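Local coordinates for uncharacterized protein (PDB 5F2H) that is of unknown function but belongs to the alpha/beta hydrolase superfamily, probably acts as a hydrolase, and carries an additional helical domain at its N-terminal end, at residues V213-I218 against D239-L244; F228-P233 against Q271-V276; E246-K251 against Q275-K280. One frame throughout, in Å; residues are numbered along the deposited sequence.

Contact 1. Residues V213-I218 against D239-L244; sequences VALYTI and DEWNEL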
loop_
_atom_site.group_PDB
_atom_site.type_symbol
_atom_site.label_atom_id
_atom_site.label_comp_id
_atom_site.label_asym_id
_atom_site.label_seq_id
_atom_site.Cartn_x
_atom_site.Cartn_y
_atom_site.Cartn_z
ATOM N N VAL B 213 -22.122 -17.455 6.877
ATOM C CA VAL B 213 -21.536 -17.004 8.141
ATOM C C VAL B 213 -20.954 -15.607 7.958
ATOM O O VAL B 213 -21.038 -14.749 8.849
ATOM C CB VAL B 213 -20.444 -17.947 8.633
ATOM C CG1 VAL B 213 -19.809 -17.418 9.898
ATOM C CG2 VAL B 213 -20.998 -19.330 8.890
ATOM N N ALA B 214 -20.355 -15.377 6.793
ATOM C CA ALA B 214 -19.773 -14.079 6.506
ATOM C C ALA B 214 -20.850 -13.003 6.629
ATOM O O ALA B 214 -20.632 -11.970 7.256
ATOM C CB ALA B 214 -19.199 -14.050 5.106
ATOM N N LEU B 215 -22.014 -13.243 6.031
ATOM C CA LEU B 215 -23.075 -12.267 6.075
ATOM C C LEU B 215 -23.683 -12.160 7.496
ATOM O O LEU B 215 -23.994 -11.069 7.958
ATOM C CB LEU B 215 -24.162 -12.597 5.047
ATOM C CG LEU B 215 -25.271 -11.536 4.898
ATOM C CD1 LEU B 215 -24.682 -10.232 4.388
ATOM C CD2 LEU B 215 -26.369 -11.987 3.955
ATOM N N TYR B 216 -23.831 -13.280 8.185
ATOM C CA TYR B 216 -24.388 -13.254 9.525
ATOM C C TYR B 216 -23.506 -12.392 10.417
ATOM O O TYR B 216 -23.972 -11.466 11.056
ATOM C CB TYR B 216 -24.485 -14.676 10.061
ATOM C CG TYR B 216 -25.179 -14.803 11.382
ATOM C CD1 TYR B 216 -26.550 -14.628 11.474
ATOM C CD2 TYR B 216 -24.512 -15.260 12.505
ATOM C CE1 TYR B 216 -27.221 -14.804 12.665
ATOM C CE2 TYR B 216 -25.182 -15.456 13.703
ATOM C CZ TYR B 216 -26.537 -15.216 13.780
ATOM O OH TYR B 216 -27.216 -15.386 14.964
ATOM N N THR B 217 -22.210 -12.646 10.365
ATOM C CA THR B 217 -21.230 -11.910 11.165
ATOM C C THR B 217 -21.283 -10.405 10.930
ATOM O O THR B 217 -21.347 -9.621 11.873
ATOM C CB THR B 217 -19.805 -12.454 10.891
ATOM O OG1 THR B 217 -19.767 -13.848 11.239
ATOM C CG2 THR B 217 -18.785 -11.746 11.723
ATOM N N ILE B 218 -21.242 -10.007 9.667
ATOM C CA ILE B 218 -21.304 -8.595 9.323
ATOM C C ILE B 218 -22.493 -7.899 9.939
ATOM O O ILE B 218 -22.352 -6.831 10.508
ATOM C CB ILE B 218 -21.488 -8.381 7.816
ATOM C CG1 ILE B 218 -20.229 -8.804 7.055
ATOM C CG2 ILE B 218 -21.765 -6.907 7.522
ATOM C CD1 ILE B 218 -20.352 -8.665 5.544
ATOM N N ASP B 239 -35.391 -14.094 4.425
ATOM C CA ASP B 239 -36.545 -13.310 4.871
ATOM C C ASP B 239 -36.424 -12.983 6.358
ATOM O O ASP B 239 -36.670 -11.843 6.762
ATOM C CB ASP B 239 -37.879 -14.006 4.581
ATOM C CG ASP B 239 -38.210 -14.060 3.097
ATOM O OD1 ASP B 239 -37.417 -13.540 2.273
ATOM O OD2 ASP B 239 -39.283 -14.606 2.759
ATOM N N GLU B 240 -35.969 -13.953 7.150
ATOM C CA GLU B 240 -35.806 -13.760 8.593
ATOM C C GLU B 240 -34.802 -12.662 8.945
ATOM O O GLU B 240 -34.867 -12.091 10.031
ATOM C CB GLU B 240 -35.371 -15.063 9.251
ATOM C CG GLU B 240 -36.399 -16.171 9.057
ATOM C CD GLU B 240 -35.906 -17.554 9.438
ATOM O OE1 GLU B 240 -34.823 -17.668 10.060
ATOM O OE2 GLU B 240 -36.619 -18.532 9.110
ATOM N N TRP B 241 -33.870 -12.371 8.037
ATOM C CA TRP B 241 -32.871 -11.336 8.296
ATOM C C TRP B 241 -33.215 -9.968 7.715
ATOM O O TRP B 241 -32.346 -9.102 7.631
ATOM C CB TRP B 241 -31.462 -11.738 7.836
ATOM C CG TRP B 241 -30.915 -13.002 8.467
ATOM C CD1 TRP B 241 -31.175 -13.468 9.731
ATOM C CD2 TRP B 241 -29.768 -13.735 8.020
ATOM N NE1 TRP B 241 -30.403 -14.569 10.004
ATOM C CE2 TRP B 241 -29.510 -14.741 8.982
ATOM C CE3 TRP B 241 -28.978 -13.691 6.858
ATOM C CZ2 TRP B 241 -28.502 -15.699 8.812
ATOM C CZ3 TRP B 241 -27.977 -14.638 6.696
ATOM C CH2 TRP B 241 -27.750 -15.630 7.667
ATOM N N ASN B 242 -34.483 -9.758 7.368
ATOM C CA ASN B 242 -34.925 -8.483 6.810
ATOM C C ASN B 242 -34.539 -7.273 7.678
ATOM O O ASN B 242 -34.067 -6.266 7.143
ATOM C CB ASN B 242 -36.448 -8.492 6.568
ATOM C CG ASN B 242 -36.953 -7.208 5.919
ATOM O OD1 ASN B 242 -36.299 -6.647 5.030
ATOM N ND2 ASN B 242 -38.162 -6.793 6.285
ATOM N N GLU B 243 -34.717 -7.368 9.001
ATOM C CA GLU B 243 -34.392 -6.233 9.887
ATOM C C GLU B 243 -32.883 -5.987 9.912
ATOM O O GLU B 243 -32.416 -4.863 9.729
ATOM C CB GLU B 243 -34.929 -6.403 11.336
ATOM C CG GLU B 243 -34.166 -7.313 12.327
ATOM C CD GLU B 243 -34.137 -8.790 11.984
ATOM O OE1 GLU B 243 -34.650 -9.182 10.915
ATOM O OE2 GLU B 243 -33.588 -9.560 12.808
ATOM N N LEU B 244 -32.125 -7.055 10.130
ATOM C CA LEU B 244 -30.676 -6.966 10.185
ATOM C C LEU B 244 -30.001 -6.452 8.920
ATOM O O LEU B 244 -28.927 -5.855 8.995
ATOM C CB LEU B 244 -30.111 -8.318 10.595
ATOM C CG LEU B 244 -30.306 -8.616 12.070
ATOM C CD1 LEU B 244 -30.063 -10.069 12.413
ATOM C CD2 LEU B 244 -29.409 -7.723 12.915
#
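Tyr216 and Trp241 mark the closest backbone approach, their CA atoms 8.8 Å apart, so helix 213-218 and the loop 239-244 meet through long side chains and not through their main chains. The loop is turned at this point by a type I beta turn from Asp239 to Asn242, closed by Asn242 N on Asp239 O at 3.1 Å, and Trp241 projects from it toward the helix. Its six-membered ring lies beside the phenol of Tyr216, with centroids 5.6 Å apart and planes inclined by 37°, an oblique aromatic pair; CZ2 of Trp241 makes the nearest touch, 3.5 Å from Tyr216 CD1. The phenol reaches the indole because its CG stands anti to the backbone N (chi1 -174°), and Tyr216 CB also helps, 4.2 Å from Trp241 CH2. Leu215 supplies a second, purely apolar touch: its CD2 sits near the plane of the indole, at the edge, 4.1 Å from Trp241 CZ3. Tyr216 is buried, and its OH has a hydrogen bond with Gln180 NE2 of helix 179-195, while His220 meets its ring. Helix 209-219 follows what is probably the nucleophile elbow of an alpha/beta-hydrolase fold; Ala214 packs on strands 202-207 and 227-231, Thr217 on helix 179-195, and Trp241 on the Leu215 and Tyr216 side of the helix.

Contact 2. Residues F228-P233 against Q271-V276; sequences FIFMAP and QQFVQV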
loop_
_atom_site.group_PDB
_atom_site.type_symbol
_atom_site.label_atom_id
_atom_site.label_comp_id
_atom_site.label_asym_id
_atom_site.label_seq_id
_atom_site.Cartn_x
_atom_site.Cartn_y
_atom_site.Cartn_z
ATOM N N PHE B 228 -18.165 -6.891 0.366
ATOM C CA PHE B 228 -18.228 -8.344 0.498
ATOM C C PHE B 228 -18.394 -8.956 -0.877
ATOM O O PHE B 228 -19.135 -8.431 -1.715
ATOM C CB PHE B 228 -19.374 -8.759 1.420
ATOM C CG PHE B 228 -20.730 -8.423 0.879
ATOM C CD1 PHE B 228 -21.262 -7.162 1.033
ATOM C CD2 PHE B 228 -21.466 -9.367 0.218
ATOM C CE1 PHE B 228 -22.530 -6.851 0.552
ATOM C CE2 PHE B 228 -22.736 -9.071 -0.271
ATOM C CZ PHE B 228 -23.272 -7.809 -0.103
ATOM N N ILE B 229 -17.761 -10.100 -1.082
ATOM C CA ILE B 229 -17.813 -10.767 -2.388
ATOM C C ILE B 229 -18.292 -12.208 -2.276
ATOM O O ILE B 229 -17.489 -13.099 -2.004
ATOM C CB ILE B 229 -16.408 -10.760 -3.038
ATOM C CG1 ILE B 229 -15.821 -9.342 -3.055
ATOM C CG2 ILE B 229 -16.465 -11.324 -4.451
ATOM C CD1 ILE B 229 -14.408 -9.285 -3.566
ATOM N N PHE B 230 -19.578 -12.452 -2.530
ATOM C CA PHE B 230 -20.097 -13.804 -2.412
ATOM C C PHE B 230 -20.214 -14.564 -3.710
ATOM O O PHE B 230 -20.549 -14.001 -4.749
ATOM C CB PHE B 230 -21.439 -13.830 -1.711
ATOM C CG PHE B 230 -21.439 -13.154 -0.374
ATOM C CD1 PHE B 230 -20.394 -13.342 0.523
ATOM C CD2 PHE B 230 -22.604 -12.549 0.087
ATOM C CE1 PHE B 230 -20.447 -12.783 1.795
ATOM C CE2 PHE B 230 -22.666 -12.005 1.352
ATOM C CZ PHE B 230 -21.584 -12.112 2.204
HETATM N N MSE B 231 -19.936 -15.861 -3.626
HETATM C CA MSE B 231 -19.984 -16.762 -4.774
HETATM C C MSE B 231 -20.970 -17.821 -4.401
HETATM O O MSE B 231 -20.799 -18.526 -3.392
HETATM C CB MSE B 231 -18.586 -17.348 -4.995
HETATM C CG MSE B 231 -18.516 -18.405 -6.099
HETATM SE SE MSE B 231 -18.758 -17.622 -7.896
HETATM C CE MSE B 231 -20.424 -18.596 -8.327
ATOM N N ALA B 232 -22.055 -17.899 -5.162
ATOM C CA ALA B 232 -23.086 -18.898 -4.901
ATOM C C ALA B 232 -23.461 -19.007 -3.420
ATOM O O ALA B 232 -23.587 -20.108 -2.880
ATOM C CB ALA B 232 -22.605 -20.244 -5.412
ATOM N N PRO B 233 -23.650 -17.867 -2.760
ATOM C CA PRO B 233 -24.014 -17.871 -1.340
ATOM C C PRO B 233 -25.278 -18.661 -1.022
ATOM O O PRO B 233 -26.225 -18.685 -1.825
ATOM C CB PRO B 233 -24.269 -16.397 -1.039
ATOM C CG PRO B 233 -24.668 -15.817 -2.349
ATOM C CD PRO B 233 -23.886 -16.557 -3.392
ATOM N N GLN B 271 -30.768 -14.909 -5.588
ATOM C CA GLN B 271 -31.568 -13.885 -6.274
ATOM C C GLN B 271 -32.512 -13.197 -5.285
ATOM O O GLN B 271 -32.749 -12.007 -5.415
ATOM C CB GLN B 271 -32.296 -14.449 -7.494
ATOM C CG GLN B 271 -32.766 -13.362 -8.448
ATOM C CD GLN B 271 -33.253 -13.905 -9.782
ATOM O OE1 GLN B 271 -33.093 -13.260 -10.823
ATOM N NE2 GLN B 271 -33.781 -15.124 -9.773
ATOM N N GLN B 272 -32.999 -13.922 -4.274
ATOM C CA GLN B 272 -33.878 -13.324 -3.252
ATOM C C GLN B 272 -33.080 -12.295 -2.474
ATOM O O GLN B 272 -33.584 -11.234 -2.126
ATOM C CB GLN B 272 -34.361 -14.357 -2.242
ATOM C CG GLN B 272 -35.163 -15.501 -2.824
ATOM C CD GLN B 272 -35.516 -16.529 -1.772
ATOM O OE1 GLN B 272 -35.362 -16.280 -0.577
ATOM N NE2 GLN B 272 -35.985 -17.697 -2.210
ATOM N N PHE B 273 -31.833 -12.642 -2.179
ATOM C CA PHE B 273 -30.952 -11.759 -1.449
ATOM C C PHE B 273 -30.712 -10.484 -2.238
ATOM O O PHE B 273 -30.881 -9.382 -1.718
ATOM C CB PHE B 273 -29.667 -12.493 -1.115
ATOM C CG PHE B 273 -28.605 -11.630 -0.494
ATOM C CD1 PHE B 273 -28.767 -11.122 0.781
ATOM C CD2 PHE B 273 -27.385 -11.445 -1.128
ATOM C CE1 PHE B 273 -27.782 -10.353 1.373
ATOM C CE2 PHE B 273 -26.392 -10.690 -0.538
ATOM C CZ PHE B 273 -26.590 -10.147 0.720
ATOM N N VAL B 274 -30.369 -10.632 -3.508
ATOM C CA VAL B 274 -30.128 -9.477 -4.373
ATOM C C VAL B 274 -31.365 -8.579 -4.433
ATOM O O VAL B 274 -31.252 -7.361 -4.566
ATOM C CB VAL B 274 -29.732 -9.918 -5.803
ATOM C CG1 VAL B 274 -29.680 -8.722 -6.741
ATOM C CG2 VAL B 274 -28.385 -10.640 -5.781
ATOM N N GLN B 275 -32.546 -9.190 -4.368
ATOM C CA GLN B 275 -33.807 -8.449 -4.396
ATOM C C GLN B 275 -33.900 -7.503 -3.193
ATOM O O GLN B 275 -34.236 -6.331 -3.342
ATOM C CB GLN B 275 -34.985 -9.428 -4.397
ATOM C CG GLN B 275 -36.359 -8.791 -4.373
ATOM C CD GLN B 275 -36.641 -7.887 -5.560
ATOM O OE1 GLN B 275 -35.818 -7.722 -6.461
ATOM N NE2 GLN B 275 -37.832 -7.291 -5.561
ATOM N N VAL B 276 -33.558 -8.012 -2.011
ATOM C CA VAL B 276 -33.584 -7.200 -0.809
ATOM C C VAL B 276 -32.542 -6.077 -0.921
ATOM O O VAL B 276 -32.815 -4.940 -0.545
ATOM C CB VAL B 276 -33.311 -8.027 0.457
ATOM C CG1 VAL B 276 -33.274 -7.114 1.667
ATOM C CG2 VAL B 276 -34.353 -9.121 0.631
#
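Phe228 and Phe230, on central strand 227-231 of the parallel alpha/beta-hydrolase sheet, receive Phe273 from helix 267-279, a strand-to-helix packing within the three-layer fold. The interaction across the contact is aromatic and apolar throughout, without a hydrogen bond. Phe273 leaves its helix with CG anti to the backbone N (chi1 173°), and it and Phe228 come from opposite directions. Phe228 CE2 meets the edge of the Phe273 ring, near its plane and 4.0 Å from Phe273 CE2, which itself stands oblique to the Phe228 ring; the two CZ atoms are 4.1 Å apart. Along the strand, Phe228 CD2 lies over one face of Phe230, offset toward the rim.

Backbone hydrogen bonds join strand 227-231 to its neighbours, Phe228 and Phe230 pairing with strand 254-260 and Ile229 with Ile204 of strand 202-207. A weak bond between Pro233 O and Thr270 OG1 reaches helix 267-279, which has internal bonds such as Gln275 N to Gln271 O at 3.0 Å. Ile229 packs on helix 300-313, whereas Phe273 also touches Leu215 of helix 209-219 and Val257. Its second strand contact is made by the same carbon, Phe273 CE2, at the edge of the Phe230 ring, near its plane, 4.3 Å from Phe230 CD2.

Contact 3. Residues E246-K251 against Q275-K280; sequences EVLQDK and QVLKDK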
loop_
_atom_site.group_PDB
_atom_site.type_symbol
_atom_site.label_atom_id
_atom_site.label_comp_id
_atom_site.label_asym_id
_atom_site.label_seq_id
_atom_site.Cartn_x
_atom_site.Cartn_y
_atom_site.Cartn_z
ATOM N N GLU B 246 -30.654 -3.975 7.382
ATOM C CA GLU B 246 -30.604 -2.516 7.467
ATOM C C GLU B 246 -29.158 -2.074 7.638
ATOM O O GLU B 246 -28.718 -1.097 7.046
ATOM C CB GLU B 246 -31.401 -2.032 8.681
ATOM C CG GLU B 246 -31.287 -0.535 8.962
ATOM C CD GLU B 246 -32.076 -0.100 10.190
ATOM O OE1 GLU B 246 -32.977 -0.850 10.629
ATOM O OE2 GLU B 246 -31.817 1.011 10.705
ATOM N N VAL B 247 -28.432 -2.820 8.460
ATOM C CA VAL B 247 -27.038 -2.537 8.753
ATOM C C VAL B 247 -26.235 -2.202 7.497
ATOM O O VAL B 247 -25.279 -1.433 7.549
ATOM C CB VAL B 247 -26.381 -3.711 9.512
ATOM C CG1 VAL B 247 -24.900 -3.451 9.737
ATOM C CG2 VAL B 247 -27.076 -3.945 10.847
ATOM N N LEU B 248 -26.634 -2.752 6.362
ATOM C CA LEU B 248 -25.922 -2.496 5.111
ATOM C C LEU B 248 -26.103 -1.077 4.541
ATOM O O LEU B 248 -25.249 -0.588 3.804
ATOM C CB LEU B 248 -26.352 -3.522 4.063
ATOM C CG LEU B 248 -26.144 -4.997 4.431
ATOM C CD1 LEU B 248 -26.724 -5.882 3.338
ATOM C CD2 LEU B 248 -24.681 -5.324 4.676
ATOM N N GLN B 249 -27.204 -0.419 4.889
ATOM C CA GLN B 249 -27.492 0.932 4.391
ATOM C C GLN B 249 -27.105 2.038 5.357
ATOM O O GLN B 249 -27.109 3.204 4.974
ATOM C CB GLN B 249 -28.973 1.067 3.993
ATOM C CG GLN B 249 -29.971 0.701 5.083
ATOM C CD GLN B 249 -31.399 0.693 4.583
ATOM O OE1 GLN B 249 -31.699 1.255 3.531
ATOM N NE2 GLN B 249 -32.292 0.063 5.341
ATOM N N ASP B 250 -26.747 1.685 6.591
ATOM C CA ASP B 250 -26.364 2.696 7.588
ATOM C C ASP B 250 -24.836 2.768 7.722
ATOM O O ASP B 250 -24.329 3.667 8.381
ATOM C CB ASP B 250 -27.108 2.520 8.943
ATOM C CG ASP B 250 -26.877 1.168 9.580
ATOM O OD1 ASP B 250 -26.147 0.361 8.993
ATOM O OD2 ASP B 250 -27.424 0.894 10.661
ATOM N N LYS B 251 -24.110 1.854 7.067
ATOM C CA LYS B 251 -22.634 1.855 7.114
ATOM C C LYS B 251 -21.972 1.954 5.730
ATOM O O LYS B 251 -20.743 1.921 5.610
ATOM C CB LYS B 251 -22.073 0.655 7.888
ATOM C CG LYS B 251 -22.494 0.593 9.351
ATOM C CD LYS B 251 -22.174 1.873 10.116
ATOM C CE LYS B 251 -20.707 2.279 10.089
ATOM N NZ LYS B 251 -19.796 1.312 10.755
ATOM N N GLN B 275 -32.546 -9.190 -4.368
ATOM C CA GLN B 275 -33.807 -8.449 -4.396
ATOM C C GLN B 275 -33.900 -7.503 -3.193
ATOM O O GLN B 275 -34.236 -6.331 -3.342
ATOM C CB GLN B 275 -34.985 -9.428 -4.397
ATOM C CG GLN B 275 -36.359 -8.791 -4.373
ATOM C CD GLN B 275 -36.641 -7.887 -5.560
ATOM O OE1 GLN B 275 -35.818 -7.722 -6.461
ATOM N NE2 GLN B 275 -37.832 -7.291 -5.561
ATOM N N VAL B 276 -33.558 -8.012 -2.011
ATOM C CA VAL B 276 -33.584 -7.200 -0.809
ATOM C C VAL B 276 -32.542 -6.077 -0.921
ATOM O O VAL B 276 -32.815 -4.940 -0.545
ATOM C CB VAL B 276 -33.311 -8.027 0.457
ATOM C CG1 VAL B 276 -33.274 -7.114 1.667
ATOM C CG2 VAL B 276 -34.353 -9.121 0.631
ATOM N N LEU B 277 -31.348 -6.388 -1.434
ATOM C CA LEU B 277 -30.306 -5.369 -1.581
ATOM C C LEU B 277 -30.808 -4.212 -2.435
ATOM O O LEU B 277 -30.389 -3.077 -2.233
ATOM C CB LEU B 277 -29.014 -5.928 -2.210
ATOM C CG LEU B 277 -28.207 -7.024 -1.509
ATOM C CD1 LEU B 277 -26.947 -7.289 -2.320
ATOM C CD2 LEU B 277 -27.804 -6.649 -0.098
ATOM N N LYS B 278 -31.667 -4.510 -3.411
ATOM C CA LYS B 278 -32.244 -3.476 -4.288
ATOM C C LYS B 278 -33.361 -2.707 -3.531
ATOM O O LYS B 278 -33.435 -1.472 -3.578
ATOM C CB LYS B 278 -32.799 -4.096 -5.573
ATOM C CG LYS B 278 -33.418 -3.075 -6.512
ATOM C CD LYS B 278 -34.021 -3.694 -7.768
ATOM C CE LYS B 278 -34.715 -2.616 -8.605
ATOM N NZ LYS B 278 -35.347 -3.125 -9.854
ATOM N N ASP B 279 -34.199 -3.458 -2.816
ATOM C CA ASP B 279 -35.285 -2.902 -2.019
ATOM C C ASP B 279 -34.762 -1.922 -0.964
ATOM O O ASP B 279 -35.420 -0.915 -0.677
ATOM C CB ASP B 279 -36.056 -4.026 -1.302
ATOM C CG ASP B 279 -36.764 -4.975 -2.264
ATOM O OD1 ASP B 279 -37.035 -4.567 -3.417
ATOM O OD2 ASP B 279 -37.106 -6.106 -1.838
ATOM N N LYS B 280 -33.593 -2.225 -0.389
ATOM C CA LYS B 280 -32.979 -1.377 0.646
ATOM C C LYS B 280 -31.893 -0.468 0.114
ATOM O O LYS B 280 -31.050 0.037 0.872
ATOM C CB LYS B 280 -32.457 -2.235 1.789
ATOM C CG LYS B 280 -33.619 -2.971 2.413
ATOM C CD LYS B 280 -33.338 -3.613 3.741
ATOM C CE LYS B 280 -34.612 -4.290 4.208
ATOM N NZ LYS B 280 -34.546 -4.685 5.633
#
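Glu246 O takes two backbone donors, Gln249 N at 2.7 Å and, weakly, Asp250 N at 3.4 Å, and the short turn of helix they define presents Leu248 and Gln249 to Leu277 and Lys280. In the alpha/beta-hydrolase fold this weakly bonded helix, 247-250, precedes strand 254-260, and helix 267-279 belongs to the beta-alpha-beta crossover from that strand to strand 284-289. The closest backbones are those of Gln249 and Lys280, with CA atoms 7.0 Å apart. Lys280 is the first residue to leave helical geometry, although its N still bonds to Val276 O at 2.8 Å.

Gln249 folds its CG between its backbone N and carbonyl carbon (chi1 55°) and then runs extended, crossing the lysine side chain at about a right angle. This carries the carboxamide carbon, Gln249 CD, to 3.8 Å from Lys280 O, where it also borders Lys280 CB. The extended lysine chain runs past it; its NZ apparently has a hydrogen-bond partner beyond these segments, Asn242 OD1, and is 6.5 Å from Glu246 OE1, too far for a salt bridge but near enough for some attraction, probably a weak one.

A separate apolar touch joins the two leucines. Leu248 also packs on Leu219 and Ile282, and Leu277 starts off to one side of segment 246-251, yet its end turns in, bringing Leu277 CD2 to 3.7 Å from Leu248 CD1.

In the fold
Contacts 1 and 2 are buried and aromatic; contact 3 is partly buried and has no aromatic residue. Contacts 1 and 2 touch directly, Ala214 CB meeting Phe230 CE1 at 3.8 Å and Leu215 CB meeting Phe230 CZ at 3.9 Å, which packs helix 209-219 against strand 227-231, the next element in the chain; Leu215 also touches Phe273 of helix 267-279. Contacts 2 and 3 share that helix and use successive turns of one side: Phe273 meets strand 227-231, Leu277 the helix 247-250. Nearer the surface, contact 3 mixes leucines with glutamine and lysine. Its lysine apparently bonds to Asn242 OD1 of the 239-244 loop. Centres lie about 11 to 12 Å apart.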